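Local coordinates for protein isocitrate dehydrogenase [NAD] subunit 1, mitochondrial (Saccharomyces cerevisiae, PDB 3BLX) that oxidatively decarboxylates isocitrate to 2-oxoglutarate with NAD+ in the citric acid cycle, as one of two subunit types of an allosteric octamer, and also binds RNA, at residues 96-101 with 134-139; 189-194 with 237-242. All coordinates share one frame; numbering follows the deposited sequence.

Both contacts belong to the isocitrate and isopropylmalate dehydrogenase fold, and their centres lie about 15 Å apart. Contact 1 joins helix 92-99 to the loop between strands 124-130 and 140-142. It is partly buried, with an exposed lysine at its margin. Contact 2 is buried and joins helices 190-205 and 237-251. The chemistry follows the setting: a cation-pi stack and an ammonium-carbonyl bond in contact 1, a neutral hydroxyl meeting a carboxylate in contact 2. The two share no element but touch directly. Glu135 N and Ser237 OG probably form a hydrogen bond, and Phe136 packs on Ser237.

Contact 1: residues 96-101 with 134-139; sequences ALRKQL and GEFSGL
Arg98 and Lys99, neighbours on helix 92-99, both reach Phe136 in the loop that follows strand 124-130. The main motif is a cation-pi stack in the isocitrate dehydrogenase fold. Arg98 is a probable substrate-binding residue, by similarity to related enzymes. Its chain leaves the helix toward the loop and bends at chi3 (-42°). This bend helps lay the guanidinium flat over one face of the Phe136 ring. The two planes are only 6° apart. CZ of Arg98 stands 3.8 Å from the centroid of the Phe136 ring. NH2 of Arg98 lies over the middle of that ring, 3.3 Å from Phe136 CD2. CD2 of Phe136 lies toward the rim of the guanidinium, so the stack is offset. At the near end of the stack, NE of Arg98 meets CB of Phe136 at 3.5 Å. The same NE donates a hydrogen bond to Asn131 O, and NH1 bonds to Gly89 O. Stack and bonds together would fix the rotation of the guanidinium. The Phe136 side chain also lies close to that of Arg129, another probable substrate-binding residue, so the aromatic residue borders the likely substrate pocket. Its ring meets the ring of His90 as well.

Lys99 comes next and works at the more exposed margin. Its chain bends at chi2 and then runs extended to the loop backbone. There NZ passes alongside Ser137, 4.1 Å from Ser137 CB. The result is that one short piece of loop is held twice: its aromatic side chain by Arg98, its main chain by Lys99. NZ of Lys99 donates a hydrogen bond of 2.9 Å to Phe136 O, approaching in the carbonyl plane with a C=O...N angle of 151°.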
# COMPACT_ATOMS: atom_id res chain seq x y z
N ALA E 96 -13.97 -4.13 -17.98
CA ALA E 96 -12.73 -4.63 -17.38
C ALA E 96 -11.57 -3.64 -17.56
O ALA E 96 -10.84 -3.37 -16.61
CB ALA E 96 -12.39 -5.97 -17.95
N LEU E 97 -11.43 -3.11 -18.76
CA LEU E 97 -10.39 -2.13 -19.05
C LEU E 97 -10.57 -0.88 -18.21
O LEU E 97 -9.62 -0.22 -17.83
CB LEU E 97 -10.40 -1.74 -20.53
CG LEU E 97 -9.52 -2.55 -21.49
CD1 LEU E 97 -9.30 -3.94 -20.99
CD2 LEU E 97 -10.17 -2.57 -22.85
N ARG E 98 -11.81 -0.56 -17.91
CA ARG E 98 -12.09 0.66 -17.19
C ARG E 98 -12.02 0.45 -15.65
O ARG E 98 -11.48 1.27 -14.94
CB ARG E 98 -13.41 1.25 -17.70
CG ARG E 98 -14.35 1.73 -16.65
CD ARG E 98 -15.76 1.85 -17.18
NE ARG E 98 -15.80 2.42 -18.52
CZ ARG E 98 -16.47 1.88 -19.53
NH1 ARG E 98 -17.18 0.78 -19.35
NH2 ARG E 98 -16.44 2.46 -20.72
N LYS E 99 -12.54 -0.67 -15.16
CA LYS E 99 -12.52 -0.96 -13.71
C LYS E 99 -11.19 -1.52 -13.23
O LYS E 99 -10.73 -1.14 -12.17
CB LYS E 99 -13.62 -1.93 -13.27
CG LYS E 99 -15.03 -1.65 -13.77
CD LYS E 99 -15.70 -0.48 -13.09
CE LYS E 99 -17.16 -0.33 -13.57
NZ LYS E 99 -17.70 1.05 -13.34
N GLN E 100 -10.60 -2.45 -13.97
CA GLN E 100 -9.37 -3.08 -13.53
C GLN E 100 -8.11 -2.33 -13.94
O GLN E 100 -7.14 -2.31 -13.20
CB GLN E 100 -9.28 -4.53 -14.00
CG GLN E 100 -10.30 -5.44 -13.38
CD GLN E 100 -10.13 -6.87 -13.82
OE1 GLN E 100 -9.10 -7.49 -13.54
NE2 GLN E 100 -11.13 -7.40 -14.52
N LEU E 101 -8.12 -1.72 -15.12
CA LEU E 101 -6.90 -1.06 -15.57
C LEU E 101 -6.97 0.44 -15.40
O LEU E 101 -6.01 1.15 -15.64
CB LEU E 101 -6.63 -1.39 -17.03
CG LEU E 101 -6.39 -2.85 -17.34
CD1 LEU E 101 -5.92 -2.90 -18.78
CD2 LEU E 101 -5.35 -3.43 -16.36
N GLY E 134 -19.90 8.89 -14.58
CA GLY E 134 -21.12 9.22 -15.26
C GLY E 134 -21.85 7.98 -15.75
O GLY E 134 -22.24 7.12 -14.95
N GLU E 135 -22.01 7.91 -17.06
CA GLU E 135 -22.65 6.78 -17.72
C GLU E 135 -22.06 5.43 -17.30
O GLU E 135 -22.77 4.44 -17.17
CB GLU E 135 -22.57 6.96 -19.25
CG GLU E 135 -23.35 5.93 -20.04
CD GLU E 135 -23.60 6.33 -21.49
OE1 GLU E 135 -23.79 7.54 -21.77
OE2 GLU E 135 -23.62 5.43 -22.36
N PHE E 136 -20.75 5.40 -17.07
CA PHE E 136 -20.04 4.15 -16.85
C PHE E 136 -19.90 3.67 -15.40
O PHE E 136 -19.24 2.66 -15.15
CB PHE E 136 -18.66 4.23 -17.47
CG PHE E 136 -18.69 4.54 -18.92
CD1 PHE E 136 -18.06 5.68 -19.40
CD2 PHE E 136 -19.36 3.71 -19.81
CE1 PHE E 136 -18.10 5.96 -20.77
CE2 PHE E 136 -19.41 4.00 -21.16
CZ PHE E 136 -18.78 5.11 -21.64
N SER E 137 -20.52 4.37 -14.44
CA SER E 137 -20.47 3.97 -13.03
C SER E 137 -21.78 4.21 -12.28
O SER E 137 -21.82 4.29 -11.05
CB SER E 137 -19.31 4.68 -12.30
OG SER E 137 -19.63 6.05 -12.01
N GLY E 138 -22.88 4.31 -13.00
CA GLY E 138 -24.12 4.56 -12.29
C GLY E 138 -24.64 3.49 -11.33
O GLY E 138 -23.91 2.63 -10.81
N LEU E 139 -25.93 3.58 -11.06
CA LEU E 139 -26.70 2.49 -10.52
C LEU E 139 -28.07 2.76 -11.12
O LEU E 139 -28.47 3.92 -11.25
CB LEU E 139 -26.78 2.57 -9.00
CG LEU E 139 -27.78 1.56 -8.45
CD1 LEU E 139 -27.10 0.24 -8.18
CD2 LEU E 139 -28.43 2.07 -7.19

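Contact 2: residues 189-194 with 237-242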
# COMPACT_ATOMS: atom_id res chain seq x y z
N LEU E 189 -25.05 21.73 -10.72
CA LEU E 189 -24.08 21.27 -9.75
C LEU E 189 -23.01 20.38 -10.38
O LEU E 189 -21.81 20.69 -10.32
CB LEU E 189 -24.80 20.48 -8.67
CG LEU E 189 -24.37 20.82 -7.25
CD1 LEU E 189 -24.45 22.33 -7.09
CD2 LEU E 189 -25.30 20.10 -6.26
N GLY E 190 -23.45 19.27 -10.98
CA GLY E 190 -22.57 18.27 -11.55
C GLY E 190 -21.79 18.73 -12.77
O GLY E 190 -20.56 18.60 -12.83
N ASP E 191 -22.50 19.26 -13.76
CA ASP E 191 -21.85 19.74 -14.97
C ASP E 191 -21.26 21.13 -14.74
O ASP E 191 -20.39 21.57 -15.48
CB ASP E 191 -22.79 19.67 -16.19
CG ASP E 191 -22.91 18.25 -16.78
OD1 ASP E 191 -22.72 17.25 -16.03
OD2 ASP E 191 -23.20 18.13 -17.99
N GLY E 192 -21.73 21.81 -13.70
CA GLY E 192 -21.10 23.04 -13.24
C GLY E 192 -19.70 22.75 -12.73
O GLY E 192 -18.73 23.41 -13.09
N LEU E 193 -19.59 21.72 -11.89
CA LEU E 193 -18.30 21.24 -11.41
C LEU E 193 -17.32 20.96 -12.55
O LEU E 193 -16.16 21.38 -12.52
CB LEU E 193 -18.51 19.96 -10.62
CG LEU E 193 -17.32 19.32 -9.91
CD1 LEU E 193 -16.84 20.24 -8.82
CD2 LEU E 193 -17.70 17.98 -9.33
N PHE E 194 -17.82 20.25 -13.55
CA PHE E 194 -17.04 19.92 -14.74
C PHE E 194 -16.50 21.15 -15.50
O PHE E 194 -15.28 21.27 -15.70
CB PHE E 194 -17.87 19.06 -15.68
CG PHE E 194 -17.06 18.44 -16.78
CD1 PHE E 194 -16.39 17.23 -16.57
CD2 PHE E 194 -16.95 19.08 -18.01
CE1 PHE E 194 -15.62 16.66 -17.58
CE2 PHE E 194 -16.17 18.51 -19.03
CZ PHE E 194 -15.51 17.31 -18.81
N SER E 237 -18.51 11.29 -20.06
CA SER E 237 -18.90 10.09 -20.77
C SER E 237 -20.14 10.27 -21.67
O SER E 237 -20.12 9.86 -22.84
CB SER E 237 -19.17 8.98 -19.75
OG SER E 237 -19.97 9.47 -18.67
N MET E 238 -21.21 10.87 -21.14
CA MET E 238 -22.52 10.84 -21.79
C MET E 238 -22.64 11.60 -23.11
O MET E 238 -23.47 11.27 -23.93
CB MET E 238 -23.65 11.24 -20.82
CG MET E 238 -23.29 12.31 -19.81
SD MET E 238 -22.42 11.70 -18.32
CE MET E 238 -22.24 13.22 -17.40
N TYR E 239 -21.80 12.61 -23.32
CA TYR E 239 -21.91 13.42 -24.53
C TYR E 239 -20.84 13.09 -25.57
O TYR E 239 -20.85 13.61 -26.68
CB TYR E 239 -21.83 14.91 -24.19
CG TYR E 239 -22.65 15.32 -22.98
CD1 TYR E 239 -23.97 14.89 -22.83
CD2 TYR E 239 -22.10 16.14 -22.00
CE1 TYR E 239 -24.72 15.26 -21.72
CE2 TYR E 239 -22.83 16.51 -20.89
CZ TYR E 239 -24.14 16.07 -20.75
OH TYR E 239 -24.87 16.43 -19.64
N GLY E 240 -19.90 12.25 -25.22
CA GLY E 240 -18.78 12.04 -26.09
C GLY E 240 -19.14 11.15 -27.25
O GLY E 240 -18.60 11.30 -28.34
N THR E 241 -20.03 10.20 -27.01
CA THR E 241 -20.50 9.33 -28.07
C THR E 241 -21.22 10.14 -29.15
O THR E 241 -20.97 9.94 -30.35
CB THR E 241 -21.43 8.25 -27.51
OG1 THR E 241 -20.70 7.02 -27.39
CG2 THR E 241 -22.64 8.03 -28.42
N ILE E 242 -22.09 11.06 -28.74
CA ILE E 242 -22.79 11.92 -29.68
C ILE E 242 -21.83 12.83 -30.45
O ILE E 242 -21.85 12.85 -31.68
CB ILE E 242 -23.88 12.74 -29.00
CG1 ILE E 242 -25.07 11.84 -28.69
CG2 ILE E 242 -24.30 13.90 -29.87
CD1 ILE E 242 -25.95 12.36 -27.59
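Asp191 and Tyr239 reach toward each other from helices 190-205 and 237-251. Their hydrogen bond is the only one between the two segments. Tyr239 OH donates to Asp191 OD2 over 2.9 Å. It meets the syn side of that oxygen, 26° out of the carboxylate plane. OD2 lies at the ring edge, near its plane, 3.3 Å from Tyr239 CE2. The carboxylate and ring planes are 79° apart. OD2 of Asp191 also accepts a bond from Lys183 N. Two donors thus grip one oxygen and probably steady the carboxylate.

Beyond the hydrogen bond there is one loose van der Waals approach: Met238 CE lies 4.3 Å from Asp191 OD1. Within the same helix, Met238 CG lies over one face of the Tyr239 ring, toward its rim.

The contact probably borders the active site. The Tyr239 side chain touches that of Lys183, which is probably critical for catalysis, as in relatives. A phenylalanine in place of Tyr239 would lack the hydroxyl, and this would probably leave Asp191 OD2 without its link to helix 237-251 and the ring freer to shift beside Lys183.

Around the pair, Met154 of strand 147-155 touches both Asp191 and Met238. Val216 of helix 216-225 touches Tyr239, and Ile249 of a subunit 2 chain packs on the same tyrosine.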